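Local coordinates for protein Non-atp dependent l-selective hydantoinase (Arthrobacter aurescens, PDB 1GKR) that hydrolyses the ring of hydantoins as a zinc-dependent cyclic amidase, preferring aryl over alkyl derivatives, with a stereoselectivity that depends on the substrate, at residues V6-L11 with T44-G49. Residues are numbered along the deposited sequence; the frame is centred on the assembly and turned at random.
Sequences VKNCRL and TIDAGG
K7 and A47 carry the backbone ladder of a short parallel pairing between V6-L11 and T44-G49. K7 N donates to I45 O at 2.8 Å, and A47 N returns a bond to K7 O at 2.8 Å. At N8 the first chain turns a corner, and G49 N reaches N8 O (2.7 Å). G49 sits at a positive phi of 84°, where a side chain would be jammed against the preceding carbonyl oxygen.

The polar side chains gather on D46. With CG anti to the backbone N (chi1 -166°), its carboxylate is carried forward to the amide of N8 and the N-H of G48. N8 ND2 bonds to D46 OD1 at 2.9 Å, nearly in its own amide plane but from above the carboxylate plane. The same oxygen takes the backbone N of G48 on its anti side, closing an Asx turn, so two donors grip it. K7 NZ, at the end of a chain bent at chi4, makes a long salt bridge of 3.6 Å to D46 OD2.

Farther along, the guanidinium of R10 meets G49 O obliquely through two weak bonds, from NE (3.1 Å) and NH2, while NH1 forms a salt bridge with E19 on strand 16-25. An alanine here would probably leave G49 O without these donors and E19 without this salt bridge.

On the face opposite K7 and D46, V6 CG1 packs 4.2 Å from I45 CB; A47 CB, directed toward the first segment, lies 4.3 Å from C9 SG.

The contact, far from the zinc site, belongs to the small β-sandwich domain accompanying the TIM barrel in this family, where N- and C-terminal strands pack together. Strand 2-7 is flanked by 44-46 and, antiparallel, by 16-25; after the corner, 9-13 runs between 16-25 and 51-62. V6 and I45 meet L389 and I391 of strand 389-393, and C9 and A47 pack on V52.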
loop_
_atom_site.group_PDB
_atom_site.type_symbol
_atom_site.label_atom_id
_atom_site.label_comp_id
_atom_site.label_asym_id
_atom_site.label_seq_id
_atom_site.Cartn_x
_atom_site.Cartn_y
_atom_site.Cartn_z
ATOM N N VAL A 6 -32.734 30.334 -24.460
ATOM C CA VAL A 6 -31.881 31.024 -23.505
ATOM C C VAL A 6 -30.651 31.313 -24.336
ATOM O O VAL A 6 -29.946 30.386 -24.744
ATOM C CB VAL A 6 -31.485 30.119 -22.324
ATOM C CG1 VAL A 6 -30.779 30.941 -21.274
ATOM C CG2 VAL A 6 -32.713 29.433 -21.745
ATOM N N LYS A 7 -30.393 32.583 -24.622
ATOM C CA LYS A 7 -29.232 32.875 -25.435
ATOM C C LYS A 7 -28.078 33.581 -24.761
ATOM O O LYS A 7 -28.238 34.199 -23.705
ATOM C CB LYS A 7 -29.644 33.609 -26.711
ATOM C CG LYS A 7 -30.553 34.787 -26.564
ATOM C CD LYS A 7 -31.137 35.088 -27.946
ATOM C CE LYS A 7 -31.751 36.479 -28.017
ATOM N NZ LYS A 7 -30.749 37.568 -27.737
ATOM N N ASN A 8 -26.911 33.449 -25.392
ATOM C CA ASN A 8 -25.667 34.023 -24.910
ATOM C C ASN A 8 -25.305 33.372 -23.601
ATOM O O ASN A 8 -25.053 34.040 -22.599
ATOM C CB ASN A 8 -25.804 35.529 -24.731
ATOM C CG ASN A 8 -26.274 36.200 -25.992
ATOM O OD1 ASN A 8 -25.719 35.971 -27.067
ATOM N ND2 ASN A 8 -27.310 37.029 -25.879
ATOM N N CYS A 9 -25.296 32.048 -23.619
ATOM C CA CYS A 9 -24.963 31.291 -22.431
ATOM C C CYS A 9 -23.509 30.921 -22.481
ATOM O O CYS A 9 -22.973 30.658 -23.550
ATOM C CB CYS A 9 -25.738 29.977 -22.375
ATOM S SG CYS A 9 -27.504 30.094 -22.393
ATOM N N ARG A 10 -22.870 30.913 -21.324
ATOM C CA ARG A 10 -21.495 30.462 -21.232
ATOM C C ARG A 10 -21.789 29.187 -20.444
ATOM O O ARG A 10 -21.715 29.136 -19.221
ATOM C CB ARG A 10 -20.640 31.450 -20.447
ATOM C CG ARG A 10 -19.222 31.511 -20.962
ATOM C CD ARG A 10 -18.356 32.414 -20.114
ATOM N NE ARG A 10 -18.699 33.815 -20.304
ATOM C CZ ARG A 10 -18.361 34.515 -21.382
ATOM N NH1 ARG A 10 -17.665 33.932 -22.355
ATOM N NH2 ARG A 10 -18.727 35.790 -21.491
ATOM N N LEU A 11 -22.202 28.181 -21.198
ATOM C CA LEU A 11 -22.616 26.880 -20.702
ATOM C C LEU A 11 -21.502 26.037 -20.093
ATOM O O LEU A 11 -20.530 25.705 -20.771
ATOM C CB LEU A 11 -23.275 26.160 -21.871
ATOM C CG LEU A 11 -23.879 24.779 -21.756
ATOM C CD1 LEU A 11 -24.706 24.657 -20.488
ATOM C CD2 LEU A 11 -24.740 24.558 -22.996
ATOM N N THR A 44 -38.125 34.364 -24.710
ATOM C CA THR A 44 -36.690 34.469 -24.901
ATOM C C THR A 44 -35.988 34.997 -23.657
ATOM O O THR A 44 -36.384 36.010 -23.080
ATOM C CB THR A 44 -36.357 35.375 -26.103
ATOM O OG1 THR A 44 -36.408 34.595 -27.298
ATOM C CG2 THR A 44 -34.972 35.982 -25.973
ATOM N N ILE A 45 -34.943 34.291 -23.239
ATOM C CA ILE A 45 -34.179 34.698 -22.078
ATOM C C ILE A 45 -32.769 35.019 -22.544
ATOM O O ILE A 45 -32.137 34.218 -23.234
ATOM C CB ILE A 45 -34.061 33.569 -21.042
ATOM C CG1 ILE A 45 -35.427 32.952 -20.739
ATOM C CG2 ILE A 45 -33.409 34.114 -19.789
ATOM C CD1 ILE A 45 -36.258 33.765 -19.823
ATOM N N ASP A 46 -32.266 36.185 -22.171
ATOM C CA ASP A 46 -30.915 36.549 -22.558
ATOM C C ASP A 46 -30.038 36.393 -21.334
ATOM O O ASP A 46 -30.216 37.115 -20.353
ATOM C CB ASP A 46 -30.853 37.997 -23.024
ATOM C CG ASP A 46 -29.557 38.322 -23.759
ATOM O OD1 ASP A 46 -28.481 37.810 -23.364
ATOM O OD2 ASP A 46 -29.620 39.104 -24.733
ATOM N N ALA A 47 -29.097 35.455 -21.381
ATOM C CA ALA A 47 -28.203 35.233 -20.249
ATOM C C ALA A 47 -27.131 36.323 -20.216
ATOM O O ALA A 47 -26.428 36.496 -19.217
ATOM C CB ALA A 47 -27.560 33.850 -20.350
ATOM N N GLY A 48 -27.011 37.051 -21.324
ATOM C CA GLY A 48 -26.042 38.126 -21.410
ATOM C C GLY A 48 -24.616 37.690 -21.171
ATOM O O GLY A 48 -23.790 38.474 -20.700
ATOM N N GLY A 49 -24.320 36.434 -21.486
ATOM C CA GLY A 49 -22.974 35.932 -21.304
ATOM C C GLY A 49 -22.620 35.447 -19.912
ATOM O O GLY A 49 -21.438 35.207 -19.621
#